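Local coordinates for protein aspartate--tRNA(Asp/Asn) ligase (Thermus thermophilus, PDB 1N9W) that attaches L-aspartate to both tRNA(Asp) and tRNA(Asn) with similar efficiency, after activating the amino acid with ATP to form Asp-AMP, at residues V127-L131 against L397-L402; A394-T398 against V407-R411. Residues are numbered along the deposited sequence.

Contact 1 (V127-L131 against L397-L402)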
ATOM      1  N   VAL B 127     -14.266   2.617   2.263  1.00 22.95           N
ATOM      2  CA  VAL B 127     -14.518   1.248   1.852  1.00 23.46           C
ATOM      3  C   VAL B 127     -13.368   0.764   0.970  1.00 21.76           C
ATOM      4  O   VAL B 127     -12.908  -0.367   1.104  1.00 20.84           O
ATOM      5  CB  VAL B 127     -15.887   1.149   1.107  1.00 23.96           C
ATOM      6  CG1 VAL B 127     -16.065  -0.236   0.495  1.00 20.21           C
ATOM      7  CG2 VAL B 127     -17.024   1.427   2.094  1.00 22.76           C
ATOM      8  N   GLN B 128     -12.881   1.636   0.092  1.00 23.53           N
ATOM      9  CA  GLN B 128     -11.767   1.267  -0.788  1.00 24.07           C
ATOM     10  C   GLN B 128     -10.515   0.909   0.023  1.00 23.85           C
ATOM     11  O   GLN B 128      -9.800  -0.027  -0.320  1.00 23.85           O
ATOM     12  CB  GLN B 128     -11.426   2.408  -1.732  1.00 23.54           C
ATOM     13  CG  GLN B 128     -10.356   2.042  -2.749  1.00 27.97           C
ATOM     14  CD  GLN B 128     -10.036   3.190  -3.670  1.00 28.61           C
ATOM     15  OE1 GLN B 128      -9.139   3.988  -3.402  1.00 30.77           O
ATOM     16  NE2 GLN B 128     -10.788   3.296  -4.759  1.00 31.50           N
ATOM     17  N   ALA B 129     -10.254   1.673   1.084  1.00 22.31           N
ATOM     18  CA  ALA B 129      -9.095   1.419   1.915  1.00 21.98           C
ATOM     19  C   ALA B 129      -9.249   0.051   2.548  1.00 21.78           C
ATOM     20  O   ALA B 129      -8.272  -0.684   2.724  1.00 20.10           O
ATOM     21  CB  ALA B 129      -8.952   2.492   2.996  1.00 21.08           C
ATOM     22  N   ALA B 130     -10.479  -0.310   2.892  1.00 22.80           N
ATOM     23  CA  ALA B 130     -10.699  -1.618   3.494  1.00 22.54           C
ATOM     24  C   ALA B 130     -10.442  -2.705   2.446  1.00 23.03           C
ATOM     25  O   ALA B 130      -9.720  -3.660   2.722  1.00 22.88           O
ATOM     26  CB  ALA B 130     -12.124  -1.708   4.052  1.00 22.78           C
ATOM     27  N   LEU B 131     -10.991  -2.549   1.239  1.00 22.78           N
ATOM     28  CA  LEU B 131     -10.777  -3.548   0.171  1.00 22.70           C
ATOM     29  C   LEU B 131      -9.292  -3.792  -0.109  1.00 22.62           C
ATOM     30  O   LEU B 131      -8.865  -4.931  -0.299  1.00 22.82           O
ATOM     31  CB  LEU B 131     -11.450  -3.094  -1.129  1.00 20.88           C
ATOM     32  CG  LEU B 131     -12.979  -2.961  -1.106  1.00 23.29           C
ATOM     33  CD1 LEU B 131     -13.440  -2.173  -2.315  1.00 21.39           C
ATOM     34  CD2 LEU B 131     -13.626  -4.345  -1.068  1.00 19.61           C
ATOM     35  N   LEU B 397     -14.275  -1.535  -8.969  1.00 29.49           N
ATOM     36  CA  LEU B 397     -14.794  -2.515  -8.041  1.00 29.52           C
ATOM     37  C   LEU B 397     -15.598  -1.788  -6.972  1.00 29.48           C
ATOM     38  O   LEU B 397     -16.749  -2.129  -6.703  1.00 29.07           O
ATOM     39  CB  LEU B 397     -13.643  -3.279  -7.393  1.00 29.22           C
ATOM     40  CG  LEU B 397     -13.986  -4.231  -6.245  1.00 27.64           C
ATOM     41  CD1 LEU B 397     -15.068  -5.221  -6.672  1.00 27.86           C
ATOM     42  CD2 LEU B 397     -12.717  -4.948  -5.842  1.00 25.93           C
ATOM     43  N   THR B 398     -14.981  -0.768  -6.384  1.00 29.76           N
ATOM     44  CA  THR B 398     -15.602   0.027  -5.326  1.00 28.79           C
ATOM     45  C   THR B 398     -16.880   0.681  -5.819  1.00 30.35           C
ATOM     46  O   THR B 398     -17.893   0.698  -5.122  1.00 29.29           O
ATOM     47  CB  THR B 398     -14.644   1.143  -4.831  1.00 27.61           C
ATOM     48  OG1 THR B 398     -13.489   0.552  -4.224  1.00 28.04           O
ATOM     49  CG2 THR B 398     -15.336   2.044  -3.822  1.00 25.23           C
ATOM     50  N   GLN B 399     -16.813   1.231  -7.026  1.00 31.33           N
ATOM     51  CA  GLN B 399     -17.953   1.904  -7.635  1.00 33.38           C
ATOM     52  C   GLN B 399     -19.148   0.965  -7.761  1.00 32.61           C
ATOM     53  O   GLN B 399     -20.235   1.238  -7.244  1.00 32.93           O
ATOM     54  CB  GLN B 399     -17.574   2.412  -9.024  1.00 35.26           C
ATOM     55  CG  GLN B 399     -18.635   3.259  -9.692  1.00 37.62           C
ATOM     56  CD  GLN B 399     -18.802   2.911 -11.155  1.00 39.86           C
ATOM     57  OE1 GLN B 399     -17.824   2.662 -11.863  1.00 40.31           O
ATOM     58  NE2 GLN B 399     -20.046   2.897 -11.621  1.00 41.99           N
ATOM     59  N   LYS B 400     -18.942  -0.143  -8.458  1.00 32.61           N
ATOM     60  CA  LYS B 400     -20.002  -1.110  -8.661  1.00 33.20           C
ATOM     61  C   LYS B 400     -20.475  -1.775  -7.377  1.00 32.81           C
ATOM     62  O   LYS B 400     -21.652  -2.119  -7.240  1.00 33.70           O
ATOM     63  CB  LYS B 400     -19.557  -2.158  -9.688  1.00 33.58           C
ATOM     64  CG  LYS B 400     -19.721  -1.670 -11.115  1.00 37.04           C
ATOM     65  CD  LYS B 400     -21.206  -1.431 -11.401  1.00 38.41           C
ATOM     66  CE  LYS B 400     -21.435  -0.744 -12.728  1.00 40.80           C
ATOM     67  NZ  LYS B 400     -22.886  -0.653 -13.032  1.00 43.21           N
ATOM     68  N   LEU B 401     -19.567  -1.938  -6.424  1.00 32.32           N
ATOM     69  CA  LEU B 401     -19.904  -2.561  -5.145  1.00 30.03           C
ATOM     70  C   LEU B 401     -20.852  -1.679  -4.343  1.00 30.07           C
ATOM     71  O   LEU B 401     -21.764  -2.172  -3.683  1.00 28.91           O
ATOM     72  CB  LEU B 401     -18.634  -2.790  -4.324  1.00 31.42           C
ATOM     73  CG  LEU B 401     -18.779  -3.511  -2.982  1.00 32.22           C
ATOM     74  CD1 LEU B 401     -19.120  -4.970  -3.230  1.00 32.32           C
ATOM     75  CD2 LEU B 401     -17.472  -3.419  -2.194  1.00 33.14           C
ATOM     76  N   LEU B 402     -20.629  -0.371  -4.401  1.00 29.67           N
ATOM     77  CA  LEU B 402     -21.443   0.566  -3.641  1.00 30.87           C
ATOM     78  C   LEU B 402     -22.596   1.210  -4.406  1.00 31.68           C
ATOM     79  O   LEU B 402     -23.317   2.047  -3.858  1.00 30.42           O
ATOM     80  CB  LEU B 402     -20.541   1.655  -3.054  1.00 30.62           C
ATOM     81  CG  LEU B 402     -19.433   1.094  -2.163  1.00 30.74           C
ATOM     82  CD1 LEU B 402     -18.490   2.201  -1.727  1.00 27.44           C
ATOM     83  CD2 LEU B 402     -20.061   0.403  -0.967  1.00 30.90           C
TER
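The side chain of L131 lies over T398 and packs against L397 and L401. L131 CD1 is 3.3 Å from T398 OG1 and 4.5 Å from L397 CG, while L131 CD2 meets L401 CD2 at 4.1 Å. One turn earlier, V127 continues the apolar seam. V127 CB lies 4.0 Å from L402 CD1, and V127 CG1 is 4.4 Å from L401 CD2. Q128 adds its CB, 3.7 Å from T398 OG1. No hydrogen bond crosses between the segments. T398 can sit among these carbons because its hydroxyl is bonded within its own helix, to A394 O.

The axes of the two short helical segments approach to 10.5 Å and cross at 118°. V127 and L131, four residues apart, face L397, T398, L401 and L402. The contact buries 269 Å². Helix 227-248 covers L131 through L242 and A245, and L401 also packs on W260 and P261. At Q128 and A129 the second subunit takes over, with F148 and E146 of that chain. The order long helix, then strand 145-146 at a subunit boundary matches motif 1 in class II synthetases. Helix 394-402, directly after strand 387-393, matches motif 3. The contact is thus consistent with a motif 1 helix packed on a motif 3 helix in the class II catalytic fold.

Contact 2 (A394-T398 against V407-R411)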
ATOM      1  N   ALA B 394      -9.287  -0.997  -8.852  1.00 27.01           N
ATOM      2  CA  ALA B 394      -9.773  -0.651  -7.522  1.00 26.91           C
ATOM      3  C   ALA B 394     -11.031   0.217  -7.519  1.00 26.24           C
ATOM      4  O   ALA B 394     -12.025  -0.148  -6.901  1.00 25.98           O
ATOM      5  CB  ALA B 394      -8.650   0.031  -6.721  1.00 27.99           C
ATOM      6  N   GLU B 395     -10.996   1.358  -8.203  1.00 26.09           N
ATOM      7  CA  GLU B 395     -12.158   2.235  -8.219  1.00 29.07           C
ATOM      8  C   GLU B 395     -13.414   1.633  -8.833  1.00 29.05           C
ATOM      9  O   GLU B 395     -14.514   1.871  -8.338  1.00 28.82           O
ATOM     10  CB  GLU B 395     -11.852   3.550  -8.934  1.00 31.24           C
ATOM     11  CG  GLU B 395     -11.021   4.521  -8.127  1.00 38.29           C
ATOM     12  CD  GLU B 395      -9.548   4.348  -8.368  1.00 41.35           C
ATOM     13  OE1 GLU B 395      -9.056   3.207  -8.221  1.00 48.62           O
ATOM     14  OE2 GLU B 395      -8.881   5.343  -8.717  1.00 41.59           O
ATOM     15  N   ARG B 396     -13.265   0.870  -9.911  1.00 30.28           N
ATOM     16  CA  ARG B 396     -14.430   0.262 -10.560  1.00 31.23           C
ATOM     17  C   ARG B 396     -15.096  -0.730  -9.631  1.00 30.42           C
ATOM     18  O   ARG B 396     -16.322  -0.778  -9.527  1.00 29.04           O
ATOM     19  CB  ARG B 396     -14.026  -0.457 -11.838  1.00 32.92           C
ATOM     20  CG  ARG B 396     -13.732   0.466 -12.973  1.00 36.86           C
ATOM     21  CD  ARG B 396     -13.402  -0.322 -14.211  1.00 40.68           C
ATOM     22  NE  ARG B 396     -13.294   0.569 -15.355  1.00 45.17           N
ATOM     23  CZ  ARG B 396     -12.977   0.184 -16.585  1.00 47.41           C
ATOM     24  NH1 ARG B 396     -12.730  -1.095 -16.853  1.00 47.05           N
ATOM     25  NH2 ARG B 396     -12.906   1.088 -17.551  1.00 47.85           N
ATOM     26  N   LEU B 397     -14.275  -1.535  -8.969  1.00 29.49           N
ATOM     27  CA  LEU B 397     -14.794  -2.515  -8.041  1.00 29.52           C
ATOM     28  C   LEU B 397     -15.598  -1.788  -6.972  1.00 29.48           C
ATOM     29  O   LEU B 397     -16.749  -2.129  -6.703  1.00 29.07           O
ATOM     30  CB  LEU B 397     -13.643  -3.279  -7.393  1.00 29.22           C
ATOM     31  CG  LEU B 397     -13.986  -4.231  -6.245  1.00 27.64           C
ATOM     32  CD1 LEU B 397     -15.068  -5.221  -6.672  1.00 27.86           C
ATOM     33  CD2 LEU B 397     -12.717  -4.948  -5.842  1.00 25.93           C
ATOM     34  N   THR B 398     -14.981  -0.768  -6.384  1.00 29.76           N
ATOM     35  CA  THR B 398     -15.602   0.027  -5.326  1.00 28.79           C
ATOM     36  C   THR B 398     -16.880   0.681  -5.819  1.00 30.35           C
ATOM     37  O   THR B 398     -17.893   0.698  -5.122  1.00 29.29           O
ATOM     38  CB  THR B 398     -14.644   1.143  -4.831  1.00 27.61           C
ATOM     39  OG1 THR B 398     -13.489   0.552  -4.224  1.00 28.04           O
ATOM     40  CG2 THR B 398     -15.336   2.044  -3.822  1.00 25.23           C
ATOM     41  N   VAL B 407     -17.281   6.322 -11.674  1.00 47.76           N
ATOM     42  CA  VAL B 407     -16.023   5.970 -11.033  1.00 47.00           C
ATOM     43  C   VAL B 407     -15.341   7.088 -10.245  1.00 47.43           C
ATOM     44  O   VAL B 407     -14.567   6.814  -9.324  1.00 47.12           O
ATOM     45  CB  VAL B 407     -15.024   5.424 -12.084  1.00 46.27           C
ATOM     46  CG1 VAL B 407     -14.485   6.563 -12.935  1.00 44.72           C
ATOM     47  CG2 VAL B 407     -13.904   4.680 -11.402  1.00 45.32           C
ATOM     48  N   ARG B 408     -15.621   8.338 -10.595  1.00 47.90           N
ATOM     49  CA  ARG B 408     -14.996   9.471  -9.909  1.00 49.73           C
ATOM     50  C   ARG B 408     -15.376   9.538  -8.430  1.00 49.31           C
ATOM     51  O   ARG B 408     -14.685  10.177  -7.635  1.00 46.70           O
ATOM     52  CB  ARG B 408     -15.376  10.783 -10.605  1.00 52.42           C
ATOM     53  CG  ARG B 408     -15.213  10.746 -12.123  1.00 57.48           C
ATOM     54  CD  ARG B 408     -15.261  12.137 -12.752  1.00 61.06           C
ATOM     55  NE  ARG B 408     -14.026  12.886 -12.516  1.00 66.08           N
ATOM     56  CZ  ARG B 408     -13.778  14.104 -12.994  1.00 67.46           C
ATOM     57  NH1 ARG B 408     -14.685  14.722 -13.742  1.00 68.99           N
ATOM     58  NH2 ARG B 408     -12.622  14.705 -12.730  1.00 66.93           N
ATOM     59  N   TYR B 409     -16.476   8.873  -8.076  1.00 49.15           N
ATOM     60  CA  TYR B 409     -16.970   8.835  -6.701  1.00 49.78           C
ATOM     61  C   TYR B 409     -16.145   7.926  -5.793  1.00 48.97           C
ATOM     62  O   TYR B 409     -16.369   7.883  -4.584  1.00 49.06           O
ATOM     63  CB  TYR B 409     -18.431   8.373  -6.672  1.00 52.65           C
ATOM     64  CG  TYR B 409     -19.431   9.441  -7.055  1.00 56.27           C
ATOM     65  CD1 TYR B 409     -19.345  10.096  -8.283  1.00 57.99           C
ATOM     66  CD2 TYR B 409     -20.453   9.812  -6.180  1.00 57.82           C
ATOM     67  CE1 TYR B 409     -20.247  11.097  -8.631  1.00 59.66           C
ATOM     68  CE2 TYR B 409     -21.362  10.814  -6.517  1.00 59.38           C
ATOM     69  CZ  TYR B 409     -21.252  11.453  -7.745  1.00 60.48           C
ATOM     70  OH  TYR B 409     -22.129  12.458  -8.090  1.00 62.61           O
ATOM     71  N   ALA B 410     -15.199   7.196  -6.376  1.00 47.76           N
ATOM     72  CA  ALA B 410     -14.348   6.289  -5.612  1.00 47.09           C
ATOM     73  C   ALA B 410     -12.916   6.796  -5.633  1.00 47.12           C
ATOM     74  O   ALA B 410     -11.992   6.113  -5.192  1.00 47.79           O
ATOM     75  CB  ALA B 410     -14.414   4.893  -6.208  1.00 47.12           C
ATOM     76  N   ARG B 411     -12.748   8.007  -6.149  1.00 47.48           N
ATOM     77  CA  ARG B 411     -11.446   8.646  -6.270  1.00 47.23           C
ATOM     78  C   ARG B 411     -11.474   9.911  -5.399  1.00 46.31           C
ATOM     79  O   ARG B 411     -12.453  10.662  -5.426  1.00 45.01           O
ATOM     80  CB  ARG B 411     -11.218   9.001  -7.745  1.00 49.18           C
ATOM     81  CG  ARG B 411      -9.820   9.448  -8.127  1.00 51.94           C
ATOM     82  CD  ARG B 411      -8.840   8.288  -8.156  1.00 56.31           C
ATOM     83  NE  ARG B 411      -7.551   8.682  -8.730  1.00 60.06           N
ATOM     84  CZ  ARG B 411      -6.485   7.889  -8.809  1.00 60.61           C
ATOM     85  NH1 ARG B 411      -6.538   6.647  -8.347  1.00 59.55           N
ATOM     86  NH2 ARG B 411      -5.363   8.340  -9.351  1.00 62.64           N
TER
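Helix 394-402 follows strand 387-393 as in motif 3 of class II synthetases, and here the chain folds back onto its first turn. The returning segment 407-410 is a short 3-10 turn, in which A410 N bonds to V407 O at 3.0 Å. R411 N then bonds to R408 O at 3.3 Å.

E395 is the main residue of the contact, with 106 Å² covered. Both of its carboxylate oxygens are satisfied. OE2 accepts from R411 NH1 in a salt bridge, and OE1 accepts from the backbone N of L215. R411 carries a second salt bridge, through NH2 to E213. One arginine thus ties two acidic side chains together. The backbone of A394 is also hydrogen-bonded to L215, which joins the helix start to strand 215-222.

The aliphatic part of E395 is packed as well. Its CB lies 3.4 Å from V407 CG2, and its CG is 3.9 Å from A410 CB. T398 CG2 meets A410 CB at 3.8 Å. On the polar side of T398, N and OG1 both donate to A394 O, each at 3.1 Å.

R396 points its CA-to-CB bond away from the returning segment, and its NH1 bonds to E345 O. A394, E395 and R396 are predicted to belong to the ATP site. In the bond that crosses the two segments, R411 NH1 is 2.7 Å from E395 OE2, with an N-H...O angle of 131°.

Overall arrangement
Contacts 1 and 2 share helix 394-402, with L397 and T398 in both, and their centres are 7 Å apart. Helix 119-141 and the returning segment 407-411 pack on this helix together. Q128 touches both: its NE2 packs 3.1 Å from A410 O and 3.6 Å from E395 CG. T398 touches both partners, L131 in contact 1 and A410 in contact 2. Contact 2 includes part of the predicted ATP site. There the R396 side chain is about 4 Å from that of E345 and about 8 Å from that of S348, predicted to bind L-aspartate. In contact 1 the L397 side chain is about 10 Å from that of E345, but Q128 comes within about 4 Å of the E395 side chain.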